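Local coordinates for iron-rich dpsA-homolog protein (Halobacterium salinarum, PDB 1TKP) that oxidises iron(II) with hydrogen peroxide and stores it as a ferric mineral inside a hollow twelve-subunit shell, protecting DNA from oxidative damage, at the interface of chains A and B and the interface of chains A and C. Coordinates in Å, arbitrary orientation; residue numbers count along the deposited sequence, not the author numbering. Chains: chain A/B/C, Iron-rich dpsA-homolog protein.

Contact 1: the interface of chains A and B. Residues chain A 62, 65-66, 69, 169; chain B 61-62.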
ATOM      1  N   ASP A  62      -9.453 -18.584 -15.726  1.00 28.25           N
ATOM      2  CA  ASP A  62      -9.803 -17.253 -16.309  1.00 28.06           C
ATOM      3  C   ASP A  62     -11.303 -17.005 -16.192  1.00 27.92           C
ATOM      4  O   ASP A  62     -11.695 -15.921 -15.823  1.00 25.58           O
ATOM      5  CB  ASP A  62      -9.364 -17.143 -17.800  1.00 30.02           C
ATOM      6  CG  ASP A  62      -9.662 -15.709 -18.385  1.00 36.01           C
ATOM      7  OD1 ASP A  62     -10.572 -15.575 -19.242  1.00 37.31           O
ATOM      8  OD2 ASP A  62      -9.051 -14.655 -17.981  1.00 41.67           O
ATOM      9  N   LEU A  65     -12.349 -16.389 -12.557  1.00 26.73           N
ATOM     10  CA  LEU A  65     -12.040 -15.128 -11.999  1.00 25.63           C
ATOM     11  C   LEU A  65     -12.879 -14.066 -12.667  1.00 25.12           C
ATOM     12  O   LEU A  65     -13.311 -13.165 -12.012  1.00 25.12           O
ATOM     13  CB  LEU A  65     -10.611 -14.832 -12.225  1.00 25.29           C
ATOM     14  CG  LEU A  65      -9.664 -15.766 -11.489  1.00 32.48           C
ATOM     15  CD1 LEU A  65      -8.175 -15.540 -11.972  1.00 27.96           C
ATOM     16  CD2 LEU A  65      -9.894 -15.655  -9.955  1.00 26.84           C
ATOM     17  N   PHE A  66     -13.118 -14.169 -13.959  1.00 24.12           N
ATOM     18  CA  PHE A  66     -13.917 -13.182 -14.587  1.00 25.55           C
ATOM     19  C   PHE A  66     -15.320 -13.140 -13.968  1.00 25.42           C
ATOM     20  O   PHE A  66     -15.845 -12.087 -13.738  1.00 25.77           O
ATOM     21  CB  PHE A  66     -14.124 -13.422 -16.076  1.00 25.12           C
ATOM     22  CG  PHE A  66     -15.235 -12.579 -16.675  1.00 26.91           C
ATOM     23  CD1 PHE A  66     -15.012 -11.231 -16.972  1.00 25.46           C
ATOM     24  CD2 PHE A  66     -16.451 -13.113 -16.962  1.00 23.93           C
ATOM     25  CE1 PHE A  66     -16.053 -10.452 -17.519  1.00 28.83           C
ATOM     26  CE2 PHE A  66     -17.476 -12.339 -17.488  1.00 30.23           C
ATOM     27  CZ  PHE A  66     -17.270 -11.008 -17.790  1.00 23.86           C
ATOM     28  N   GLU A  69     -15.395 -11.544 -10.442  1.00 25.76           N
ATOM     29  CA  GLU A  69     -15.364 -10.131 -10.590  1.00 25.92           C
ATOM     30  C   GLU A  69     -16.696  -9.626 -11.182  1.00 25.03           C
ATOM     31  O   GLU A  69     -17.174  -8.554 -10.818  1.00 26.32           O
ATOM     32  CB  GLU A  69     -14.194  -9.722 -11.543  1.00 24.47           C
ATOM     33  CG  GLU A  69     -12.835  -9.563 -10.886  1.00 35.90           C
ATOM     34  CD  GLU A  69     -11.618  -9.522 -11.936  1.00 57.87           C
ATOM     35  OE1 GLU A  69     -11.787  -8.971 -13.169  1.00 58.58           O
ATOM     36  OE2 GLU A  69     -10.454 -10.000 -11.516  1.00 60.40           O
ATOM     37  N   TYR A 169     -16.016 -13.901 -25.018  1.00 24.73           N
ATOM     38  CA  TYR A 169     -15.746 -15.249 -24.627  1.00 24.18           C
ATOM     39  C   TYR A 169     -16.430 -16.234 -25.592  1.00 25.11           C
ATOM     40  O   TYR A 169     -15.863 -17.260 -25.916  1.00 22.74           O
ATOM     41  CB  TYR A 169     -16.329 -15.386 -23.279  1.00 21.97           C
ATOM     42  CG  TYR A 169     -15.330 -15.088 -22.193  1.00 27.25           C
ATOM     43  CD1 TYR A 169     -14.048 -15.564 -22.285  1.00 24.51           C
ATOM     44  CD2 TYR A 169     -15.665 -14.312 -21.070  1.00 25.57           C
ATOM     45  CE1 TYR A 169     -13.110 -15.311 -21.294  1.00 19.47           C
ATOM     46  CE2 TYR A 169     -14.724 -14.035 -20.153  1.00 26.69           C
ATOM     47  CZ  TYR A 169     -13.474 -14.652 -20.274  1.00 27.71           C
ATOM     48  OH  TYR A 169     -12.493 -14.506 -19.406  1.00 29.07           O
TER
ATOM     49  N   ARG B  61      -9.725 -13.249 -22.743  1.00 26.83           N
ATOM     50  CA  ARG B  61      -9.470 -12.326 -21.644  1.00 28.08           C
ATOM     51  C   ARG B  61      -8.004 -12.359 -21.255  1.00 27.33           C
ATOM     52  O   ARG B  61      -7.335 -11.364 -21.243  1.00 27.31           O
ATOM     53  CB  ARG B  61     -10.394 -12.636 -20.443  1.00 28.75           C
ATOM     54  CG  ARG B  61     -10.617 -11.468 -19.444  1.00 29.13           C
ATOM     55  CD  ARG B  61     -11.321 -11.956 -18.150  1.00 33.75           C
ATOM     56  NE  ARG B  61     -10.669 -11.407 -16.946  1.00 38.92           N
ATOM     57  CZ  ARG B  61      -9.976 -12.094 -16.043  1.00 39.80           C
ATOM     58  NH1 ARG B  61      -9.815 -13.403 -16.072  1.00 37.21           N
ATOM     59  NH2 ARG B  61      -9.417 -11.451 -15.066  1.00 47.83           N
ATOM     60  N   ASP B  62      -7.504 -13.530 -20.973  1.00 27.86           N
ATOM     61  CA  ASP B  62      -6.114 -13.692 -20.877  1.00 28.36           C
ATOM     62  C   ASP B  62      -5.226 -13.010 -21.956  1.00 28.03           C
ATOM     63  O   ASP B  62      -4.201 -12.447 -21.580  1.00 26.39           O
ATOM     64  CB  ASP B  62      -5.778 -15.125 -20.832  1.00 30.73           C
ATOM     65  CG  ASP B  62      -4.349 -15.326 -20.543  1.00 33.09           C
ATOM     66  OD1 ASP B  62      -3.680 -15.719 -21.473  1.00 36.08           O
ATOM     67  OD2 ASP B  62      -3.802 -15.079 -19.424  1.00 42.05           O
TER

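Contact 2: the interface of chains A and B. Residues chain A 168, 171, 173; chain B 54-57.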
ATOM      1  N   HIS A 168     -17.269 -11.520 -26.083  1.00 26.97           N
ATOM      2  CA  HIS A 168     -15.999 -12.013 -26.557  1.00 26.49           C
ATOM      3  C   HIS A 168     -15.664 -13.452 -26.189  1.00 24.98           C
ATOM      4  O   HIS A 168     -15.053 -14.118 -26.928  1.00 25.12           O
ATOM      5  CB  HIS A 168     -14.857 -11.083 -26.151  1.00 26.97           C
ATOM      6  CG  HIS A 168     -14.766  -9.912 -27.066  1.00 33.71           C
ATOM      7  ND1 HIS A 168     -13.645  -9.118 -27.167  1.00 30.56           N
ATOM      8  CD2 HIS A 168     -15.654  -9.463 -27.999  1.00 32.88           C
ATOM      9  CE1 HIS A 168     -13.860  -8.192 -28.084  1.00 32.90           C
ATOM     10  NE2 HIS A 168     -15.064  -8.387 -28.615  1.00 39.30           N
ATOM     11  N   GLU A 171     -17.315 -15.588 -28.868  1.00 26.77           N
ATOM     12  CA  GLU A 171     -16.987 -15.351 -30.254  1.00 26.21           C
ATOM     13  C   GLU A 171     -16.299 -16.563 -30.884  1.00 27.77           C
ATOM     14  O   GLU A 171     -15.695 -17.396 -30.150  1.00 26.87           O
ATOM     15  CB  GLU A 171     -16.084 -14.141 -30.371  1.00 24.01           C
ATOM     16  CG  GLU A 171     -16.868 -12.887 -30.619  1.00 28.94           C
ATOM     17  CD  GLU A 171     -17.592 -12.807 -31.977  1.00 31.88           C
ATOM     18  OE1 GLU A 171     -17.582 -13.784 -32.717  1.00 35.94           O
ATOM     19  OE2 GLU A 171     -18.190 -11.748 -32.325  1.00 40.16           O
ATOM     20  N   ASP A 173     -13.483 -17.682 -32.264  1.00 26.24           N
ATOM     21  CA  ASP A 173     -12.092 -17.692 -32.559  1.00 26.05           C
ATOM     22  C   ASP A 173     -11.416 -18.404 -31.400  1.00 25.84           C
ATOM     23  O   ASP A 173     -12.016 -18.541 -30.297  1.00 26.22           O
ATOM     24  CB  ASP A 173     -11.575 -16.237 -32.709  1.00 25.61           C
ATOM     25  CG  ASP A 173     -10.206 -16.193 -33.443  1.00 28.71           C
ATOM     26  OD1 ASP A 173      -9.721 -17.336 -33.857  1.00 25.57           O
ATOM     27  OD2 ASP A 173      -9.561 -15.109 -33.622  1.00 26.80           O
TER
ATOM     28  N   ASN B  54      -9.078  -6.176 -30.106  1.00 24.97           N
ATOM     29  CA  ASN B  54      -9.899  -6.933 -30.994  1.00 25.57           C
ATOM     30  C   ASN B  54      -9.931  -8.458 -30.653  1.00 26.63           C
ATOM     31  O   ASN B  54     -10.878  -9.135 -31.081  1.00 28.27           O
ATOM     32  CB  ASN B  54      -9.482  -6.705 -32.475  1.00 25.40           C
ATOM     33  CG  ASN B  54      -9.766  -5.283 -33.018  1.00 25.94           C
ATOM     34  OD1 ASN B  54     -10.860  -4.818 -32.922  1.00 30.97           O
ATOM     35  ND2 ASN B  54      -8.779  -4.654 -33.740  1.00 23.11           N
ATOM     36  N   VAL B  55      -9.020  -8.978 -29.822  1.00 25.11           N
ATOM     37  CA  VAL B  55      -9.002 -10.378 -29.550  1.00 23.28           C
ATOM     38  C   VAL B  55     -10.336 -10.855 -29.065  1.00 24.49           C
ATOM     39  O   VAL B  55     -10.993 -10.222 -28.231  1.00 25.02           O
ATOM     40  CB  VAL B  55      -7.842 -10.801 -28.654  1.00 23.20           C
ATOM     41  CG1 VAL B  55      -7.933 -10.166 -27.194  1.00 20.85           C
ATOM     42  CG2 VAL B  55      -7.766 -12.337 -28.549  1.00 20.92           C
ATOM     43  N   GLU B  56     -10.789 -12.001 -29.602  1.00 25.53           N
ATOM     44  CA  GLU B  56     -12.099 -12.556 -29.244  1.00 24.27           C
ATOM     45  C   GLU B  56     -11.856 -14.028 -29.142  1.00 23.82           C
ATOM     46  O   GLU B  56     -10.863 -14.529 -29.615  1.00 22.93           O
ATOM     47  CB  GLU B  56     -13.073 -12.240 -30.336  1.00 25.40           C
ATOM     48  CG  GLU B  56     -13.645 -10.829 -30.268  1.00 29.35           C
ATOM     49  CD  GLU B  56     -14.515 -10.481 -31.448  1.00 34.94           C
ATOM     50  OE1 GLU B  56     -14.686  -9.214 -31.780  1.00 40.16           O
ATOM     51  OE2 GLU B  56     -14.892 -11.458 -32.135  1.00 36.83           O
ATOM     52  N   GLY B  57     -12.734 -14.698 -28.434  1.00 23.92           N
ATOM     53  CA  GLY B  57     -12.804 -16.142 -28.471  1.00 24.77           C
ATOM     54  C   GLY B  57     -12.476 -16.762 -27.118  1.00 26.45           C
ATOM     55  O   GLY B  57     -12.418 -16.062 -26.081  1.00 26.14           O
TER
HETATM   56  O   HOH W   1      -9.700 -12.907 -32.263  1.00 29.82           O

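Contact 3: the interface of chains A and B. Residues chain A 176, 180-181; chain B 172-174, 176-178.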
ATOM      1  N   VAL A 176      -6.762 -22.493 -30.357  1.00 24.58           N
ATOM      2  CA  VAL A 176      -6.709 -23.945 -30.462  1.00 25.50           C
ATOM      3  C   VAL A 176      -6.748 -24.336 -31.943  1.00 27.07           C
ATOM      4  O   VAL A 176      -7.423 -23.641 -32.729  1.00 27.04           O
ATOM      5  CB  VAL A 176      -7.864 -24.563 -29.644  1.00 25.36           C
ATOM      6  CG1 VAL A 176      -8.081 -25.977 -29.950  1.00 21.90           C
ATOM      7  CG2 VAL A 176      -7.579 -24.397 -28.121  1.00 22.30           C
ATOM      8  N   ALA A 180      -3.278 -29.180 -32.576  1.00 34.20           N
ATOM      9  CA  ALA A 180      -2.941 -29.428 -31.188  1.00 34.20           C
ATOM     10  C   ALA A 180      -4.014 -30.306 -30.542  1.00 34.63           C
ATOM     11  O   ALA A 180      -3.876 -30.736 -29.405  1.00 35.94           O
ATOM     12  CB  ALA A 180      -2.742 -28.101 -30.392  1.00 34.55           C
ATOM     13  N   LEU A 181      -5.079 -30.564 -31.254  1.00 35.49           N
ATOM     14  CA  LEU A 181      -6.134 -31.373 -30.732  1.00 37.62           C
ATOM     15  C   LEU A 181      -5.604 -32.748 -30.809  1.00 38.99           C
ATOM     16  O   LEU A 181      -4.958 -33.288 -29.904  1.00 40.82           O
ATOM     17  CB  LEU A 181      -7.350 -31.262 -31.669  1.00 37.75           C
ATOM     18  CG  LEU A 181      -8.626 -30.808 -31.020  1.00 38.21           C
ATOM     19  CD1 LEU A 181      -8.377 -30.909 -29.576  1.00 37.75           C
ATOM     20  CD2 LEU A 181      -8.899 -29.344 -31.248  1.00 41.86           C
TER
ATOM     21  N   ASP B 172       1.542 -25.959 -30.175  1.00 27.22           N
ATOM     22  CA  ASP B 172       0.543 -26.978 -30.589  1.00 27.77           C
ATOM     23  C   ASP B 172       0.209 -27.830 -29.411  1.00 26.92           C
ATOM     24  O   ASP B 172       0.442 -29.008 -29.437  1.00 27.18           O
ATOM     25  CB  ASP B 172       1.024 -27.816 -31.823  1.00 23.89           C
ATOM     26  CG  ASP B 172       2.403 -28.625 -31.575  1.00 30.29           C
ATOM     27  OD1 ASP B 172       3.178 -28.180 -30.696  1.00 32.73           O
ATOM     28  OD2 ASP B 172       2.820 -29.711 -32.239  1.00 36.16           O
ATOM     29  N   ASP B 173      -0.313 -27.212 -28.367  1.00 26.63           N
ATOM     30  CA  ASP B 173      -0.806 -27.987 -27.251  1.00 25.71           C
ATOM     31  C   ASP B 173      -2.054 -27.264 -26.730  1.00 25.71           C
ATOM     32  O   ASP B 173      -2.291 -26.084 -27.027  1.00 26.01           O
ATOM     33  CB  ASP B 173       0.262 -28.091 -26.146  1.00 26.08           C
ATOM     34  CG  ASP B 173      -0.036 -29.241 -25.165  1.00 25.02           C
ATOM     35  OD1 ASP B 173      -1.012 -29.999 -25.373  1.00 23.70           O
ATOM     36  OD2 ASP B 173       0.652 -29.467 -24.179  1.00 26.18           O
ATOM     37  N   THR B 174      -2.847 -27.969 -25.966  1.00 24.49           N
ATOM     38  CA  THR B 174      -4.039 -27.427 -25.397  1.00 24.80           C
ATOM     39  C   THR B 174      -4.616 -28.425 -24.438  1.00 24.54           C
ATOM     40  O   THR B 174      -4.311 -29.570 -24.488  1.00 24.34           O
ATOM     41  CB  THR B 174      -5.060 -27.137 -26.486  1.00 26.04           C
ATOM     42  OG1 THR B 174      -6.306 -26.797 -25.840  1.00 27.83           O
ATOM     43  CG2 THR B 174      -5.368 -28.447 -27.439  1.00 22.96           C
ATOM     44  N   VAL B 176      -7.786 -28.527 -24.452  1.00 24.19           N
ATOM     45  CA  VAL B 176      -9.037 -28.904 -25.122  1.00 25.24           C
ATOM     46  C   VAL B 176      -8.902 -30.334 -25.701  1.00 26.52           C
ATOM     47  O   VAL B 176      -7.803 -30.705 -26.166  1.00 26.32           O
ATOM     48  CB  VAL B 176      -9.449 -27.855 -26.186  1.00 26.44           C
ATOM     49  CG1 VAL B 176     -10.686 -28.271 -26.964  1.00 21.94           C
ATOM     50  CG2 VAL B 176      -9.587 -26.382 -25.560  1.00 21.08           C
ATOM     51  N   THR B 177      -9.953 -31.169 -25.554  1.00 26.44           N
ATOM     52  CA  THR B 177     -10.019 -32.456 -26.248  1.00 28.13           C
ATOM     53  C   THR B 177     -11.242 -32.539 -27.151  1.00 28.97           C
ATOM     54  O   THR B 177     -12.254 -31.848 -26.916  1.00 28.83           O
ATOM     55  CB  THR B 177     -10.142 -33.576 -25.280  1.00 28.27           C
ATOM     56  OG1 THR B 177     -11.413 -33.450 -24.606  1.00 30.64           O
ATOM     57  CG2 THR B 177      -9.098 -33.447 -24.164  1.00 28.11           C
ATOM     58  N   GLN B 178     -11.152 -33.344 -28.199  1.00 31.14           N
ATOM     59  CA  GLN B 178     -12.349 -33.659 -29.011  1.00 32.80           C
ATOM     60  C   GLN B 178     -13.507 -34.070 -28.113  1.00 33.34           C
ATOM     61  O   GLN B 178     -14.592 -33.560 -28.266  1.00 34.86           O
ATOM     62  CB  GLN B 178     -12.106 -34.786 -29.958  1.00 33.56           C
ATOM     63  CG  GLN B 178     -13.103 -34.804 -31.207  1.00 35.24           C
ATOM     64  CD  GLN B 178     -12.990 -33.556 -32.131  1.00 40.95           C
ATOM     65  OE1 GLN B 178     -11.873 -33.089 -32.452  1.00 42.79           O
ATOM     66  NE2 GLN B 178     -14.152 -33.020 -32.549  1.00 41.59           N
TER

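Contact 4: the interface of chains A and C. Residues chain A 50, 53-54; chain C 82-83, 86, 92-94.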
ATOM      1  N   LYS A  50     -23.137 -18.578  -9.555  1.00 24.20           N
ATOM      2  CA  LYS A  50     -23.405 -20.015  -9.891  1.00 24.14           C
ATOM      3  C   LYS A  50     -22.336 -20.457 -10.943  1.00 24.14           C
ATOM      4  O   LYS A  50     -21.677 -21.535 -10.820  1.00 23.83           O
ATOM      5  CB  LYS A  50     -24.786 -20.150 -10.501  1.00 21.58           C
ATOM      6  CG  LYS A  50     -25.029 -21.575 -11.038  1.00 22.20           C
ATOM      7  CD  LYS A  50     -26.214 -21.718 -11.909  1.00 18.35           C
ATOM      8  CE  LYS A  50     -26.564 -23.285 -11.928  1.00 18.99           C
ATOM      9  NZ  LYS A  50     -27.922 -23.471 -12.490  1.00 23.99           N
ATOM     10  N   TRP A  53     -18.716 -20.541  -9.435  1.00 25.39           N
ATOM     11  CA  TRP A  53     -18.647 -21.855  -8.793  1.00 25.55           C
ATOM     12  C   TRP A  53     -18.447 -22.990  -9.739  1.00 25.62           C
ATOM     13  O   TRP A  53     -17.577 -23.799  -9.506  1.00 26.00           O
ATOM     14  CB  TRP A  53     -19.888 -22.220  -8.002  1.00 24.05           C
ATOM     15  CG  TRP A  53     -20.093 -21.142  -6.912  1.00 23.18           C
ATOM     16  CD1 TRP A  53     -19.132 -20.318  -6.343  1.00 24.83           C
ATOM     17  CD2 TRP A  53     -21.301 -20.803  -6.328  1.00 23.37           C
ATOM     18  NE1 TRP A  53     -19.701 -19.492  -5.405  1.00 25.13           N
ATOM     19  CE2 TRP A  53     -21.043 -19.777  -5.367  1.00 27.64           C
ATOM     20  CE3 TRP A  53     -22.606 -21.289  -6.467  1.00 25.06           C
ATOM     21  CZ2 TRP A  53     -22.046 -19.226  -4.594  1.00 27.10           C
ATOM     22  CZ3 TRP A  53     -23.584 -20.742  -5.714  1.00 26.59           C
ATOM     23  CH2 TRP A  53     -23.313 -19.709  -4.801  1.00 25.65           C
ATOM     24  N   ASN A  54     -19.182 -23.038 -10.806  1.00 25.24           N
ATOM     25  CA  ASN A  54     -19.274 -24.343 -11.473  1.00 25.85           C
ATOM     26  C   ASN A  54     -18.402 -24.462 -12.754  1.00 26.19           C
ATOM     27  O   ASN A  54     -18.283 -25.553 -13.279  1.00 28.05           O
ATOM     28  CB  ASN A  54     -20.734 -24.682 -11.777  1.00 25.19           C
ATOM     29  CG  ASN A  54     -21.554 -25.075 -10.539  1.00 25.53           C
ATOM     30  OD1 ASN A  54     -21.395 -26.144 -10.035  1.00 35.27           O
ATOM     31  ND2 ASN A  54     -22.562 -24.317 -10.220  1.00 26.09           N
TER
ATOM     32  N   ALA C  82     -20.208 -22.932  -1.142  1.00 24.06           N
ATOM     33  CA  ALA C  82     -20.677 -23.370  -2.426  1.00 24.63           C
ATOM     34  C   ALA C  82     -19.490 -23.964  -3.139  1.00 25.73           C
ATOM     35  O   ALA C  82     -19.593 -24.986  -3.806  1.00 25.90           O
ATOM     36  CB  ALA C  82     -21.181 -22.246  -3.256  1.00 24.41           C
ATOM     37  N   GLU C  83     -18.338 -23.357  -3.009  1.00 25.74           N
ATOM     38  CA  GLU C  83     -17.199 -23.910  -3.719  1.00 25.77           C
ATOM     39  C   GLU C  83     -16.778 -25.262  -3.214  1.00 24.60           C
ATOM     40  O   GLU C  83     -16.310 -26.064  -3.960  1.00 25.11           O
ATOM     41  CB  GLU C  83     -16.040 -22.945  -3.706  1.00 25.94           C
ATOM     42  CG  GLU C  83     -16.371 -21.865  -4.741  1.00 30.23           C
ATOM     43  CD  GLU C  83     -15.420 -20.723  -4.654  1.00 36.07           C
ATOM     44  OE1 GLU C  83     -15.527 -19.784  -5.472  1.00 33.68           O
ATOM     45  OE2 GLU C  83     -14.570 -20.791  -3.720  1.00 44.00           O
ATOM     46  N   GLN C  86     -19.011 -27.862  -4.686  1.00 25.34           N
ATOM     47  CA  GLN C  86     -18.679 -28.158  -6.046  1.00 25.00           C
ATOM     48  C   GLN C  86     -17.402 -29.041  -6.005  1.00 24.90           C
ATOM     49  O   GLN C  86     -17.230 -29.994  -6.792  1.00 24.63           O
ATOM     50  CB  GLN C  86     -18.372 -26.829  -6.820  1.00 25.65           C
ATOM     51  CG  GLN C  86     -19.067 -26.826  -8.181  1.00 27.62           C
ATOM     52  CD  GLN C  86     -18.146 -27.444  -9.218  1.00 34.97           C
ATOM     53  OE1 GLN C  86     -18.565 -27.805 -10.377  1.00 38.89           O
ATOM     54  NE2 GLN C  86     -16.910 -27.654  -8.790  1.00 30.46           N
ATOM     55  N   PRO C  92     -23.918 -26.608  -5.869  1.00 24.16           N
ATOM     56  CA  PRO C  92     -24.406 -25.691  -4.827  1.00 23.78           C
ATOM     57  C   PRO C  92     -25.726 -24.957  -5.257  1.00 24.60           C
ATOM     58  O   PRO C  92     -25.953 -24.505  -6.415  1.00 25.69           O
ATOM     59  CB  PRO C  92     -23.246 -24.709  -4.696  1.00 23.60           C
ATOM     60  CG  PRO C  92     -22.697 -24.694  -6.115  1.00 24.48           C
ATOM     61  CD  PRO C  92     -22.689 -26.129  -6.578  1.00 22.61           C
ATOM     62  N   HIS C  93     -26.607 -24.787  -4.288  1.00 25.09           N
ATOM     63  CA  HIS C  93     -27.874 -24.084  -4.522  1.00 24.86           C
ATOM     64  C   HIS C  93     -27.513 -22.715  -5.054  1.00 25.86           C
ATOM     65  O   HIS C  93     -26.576 -21.970  -4.454  1.00 24.67           O
ATOM     66  CB  HIS C  93     -28.514 -23.833  -3.151  1.00 24.17           C
ATOM     67  CG  HIS C  93     -28.921 -25.095  -2.432  1.00 26.28           C
ATOM     68  ND1 HIS C  93     -29.504 -26.157  -3.092  1.00 23.03           N
ATOM     69  CD2 HIS C  93     -28.892 -25.436  -1.113  1.00 22.11           C
ATOM     70  CE1 HIS C  93     -29.837 -27.082  -2.212  1.00 24.02           C
ATOM     71  NE2 HIS C  93     -29.477 -26.681  -1.010  1.00 24.07           N
ATOM     72  N   ALA C  94     -28.240 -22.313  -6.099  1.00 25.61           N
ATOM     73  CA  ALA C  94     -27.807 -21.132  -6.764  1.00 26.38           C
ATOM     74  C   ALA C  94     -28.860 -20.051  -6.880  1.00 27.53           C
ATOM     75  O   ALA C  94     -28.553 -18.933  -6.535  1.00 28.43           O
ATOM     76  CB  ALA C  94     -27.202 -21.448  -8.146  1.00 25.68           C
TER
HETATM   77  O   HOH W   2     -24.887 -24.641  -8.768  1.00 28.46           O

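Contact 1: the interface of chains A and B
A:Asp62 and B:Arg61 meet from the first turns of the same element, helix 60-87, in two neighbouring subunits, both with ordinary helical backbone torsions. B:Arg61 reaches out of its own chain and lies along the outside of the A helix, passing A:Asp62, A:Phe66 and A:Glu69 on successive turns. CG leaves anti to the backbone N (chi1 -158°), and the chain runs straight before bending at chi3, which turns the guanidinium down the A helix. NH1 of B:Arg61 forms a salt bridge with the A:Asp62 carboxylate; the modelled spacing of NH1 to OD2, 2.4 Å, is too short to be taken literally, and the N-H does not point at the oxygen. The two flat groups are nearly parallel, 20° apart. Further along, NH2 of B:Arg61 makes a longer salt bridge to A:Glu69, 3.9 Å from its carboxylate OE1, and here the planes stand almost perpendicular at 83°. The arginine cation is thus shared between two acidic groups on one helix, which probably steadies its charge in this non-two-fold interface of the dodecamer. The aliphatic part is packed as well: CB of B:Arg61 rests 3.7 Å from CZ of A:Tyr169, whose phenol comes in from helix 146-170. CD of B:Arg61 sits 3.8 Å from CB of A:Phe66, and the ring of A:Phe66 carries CE2 of A:Tyr169 over one face, toward the rim.

Contact 2: the interface of chains A and B
A:His168 and B:Gly57 are joined by a backbone hydrogen bond, B:Gly57 N giving to the carbonyl O of A:His168 at 2.8 Å. This ties the last turn of helix 146-170 to the loop after helix 24-54 of the next subunit. A second, poorly directed polar contact brings ND1 of A:His168 to 3.1 Å from the carbonyl O of B:Val55, which lies well out of the imidazole plane. Water 1 adds a bridge: it lies 2.6 Å from the carboxylate OD2 of A:Asp173. On the other side the amide N of B:Glu56 is 3.0 Å from water 1. Face packing comes from B:Glu56, an extended side chain whose CG sits over the centre of the A:His168 ring, 3.2 Å from the centroid, in a close CH-pi contact; ring and carboxylate planes are 45° apart. Between acids, A:Glu171 and B:Glu56 lie side by side and point the same way, their carboxylates turned 20° from each other. A:His168, A:Glu171 and B:Glu56 are all implicated in iron translocation, and the paired carboxylates could favour a passing cation, though the structure alone does not show one here. OE2 of A:Glu171 and OE2 of B:Glu56 are 3.3 Å apart, while OE1 of B:Glu56 lies above the CG-bearing ring face near NE2 of A:His168.

Contact 3: the interface of chains A and B
A:Ala180 sets its methyl over one face of the flat peptide between B:Asp172 and B:Asp173; its closeness to the carbonyl carbon there is doubtful, but CB of A:Ala180 also packs 3.7 Å from CA of B:Asp173. The other flat group at work, the carboxylate of B:Asp173, is used within its own chain: OD1 takes the N-H of B:Thr174 from well above the carboxylate plane, 45° out of it. B:Thr174 continues the extended segment. OG1 of B:Thr174, anti to the backbone N (chi1 171°), accepts from N of B:Val176 at 2.7 Å in a nearly straight bond. That same torsion swings CG2 of B:Thr174 into the slot between backbone N and carbonyl carbon, from which it reaches to 3.4 Å of the A:Ala180 carbonyl O. The rest is aliphatic packing. CG2 of A:Val176 approaches OG1 of B:Thr174 at 3.5 Å, the two side chains crossing at about a right angle. CG2 of A:Val176 also meets CG2 of B:Val176 at 3.8 Å, so the same branch of the same residue is used on both sides. A:Leu181 lays CD1 against the extended backbone of the chain B tail, 3.5 Å from the carbonyl O of B:Val176 and beside CA of B:Thr177. All of this belongs to the irregular C-terminal tail that follows helix 146-170; tails of neighbouring subunits lie on each other beyond the helical bundle, probably close to a three-fold axis of the Dps shell.

Contact 4: the interface of chains A and C
The two-fold interface of the Dps family, which builds its ferroxidase centres from two subunits, is where A:Trp53 packs against C:Ala82 and the iron ligand C:Glu83. The indole, from the end of helix 24-54, lies flat on helix 60-87 of chain C: CB of C:Ala82 stands over the six-membered ring, 3.2 Å from its centroid, in a CH-pi contact. On the opposite face the backbone N of A:Lys50 lies toward the rim. At the pyrrole side, CD1 of A:Trp53 touches CG of C:Glu83 at 3.5 Å, ring and carboxylate planes being perpendicular; this packing probably helps to position the extended acid. On the benzene side, CE3 of A:Trp53 meets CG of C:Pro92 at 3.4 Å. A:Lys50 sends CG anti to its N (chi1 172°), laying CB and CG alongside the methyl of C:Ala94. The amide of A:Asn54 is fixed by ND2 of A:Asn54, which gives to the carbonyl O of A:Lys50 at 3.0 Å and contacts water 2 at 2.8 Å. That water bridges to the carbonyl O of C:Pro92. OD1 of A:Asn54 is modelled 3.3 Å from OE1 of C:Gln86, two atoms modelled as acceptors close together, which suggests that the C:Gln86 amide may be flipped.

Contacts 1, 2 and 3 lie in one non-two-fold A-B interface. The centres of the C-alpha atoms are about 12 Å apart for contacts 1 and 2, about 18 Å for contacts 2 and 3, and about 20 Å for contacts 1 and 3. Helix 146-170 serves contacts 1 and 2; the tail after it, contacts 2 and 3. Contact 4 belongs to the two-fold A-C interface but reuses helix 60-87. The end of helix 24-54 appears in contacts 2 and 4, whose C-alpha centres lie about 27 Å apart; this stretch carries translocation residues in both interfaces, which may link the iron path to shell assembly.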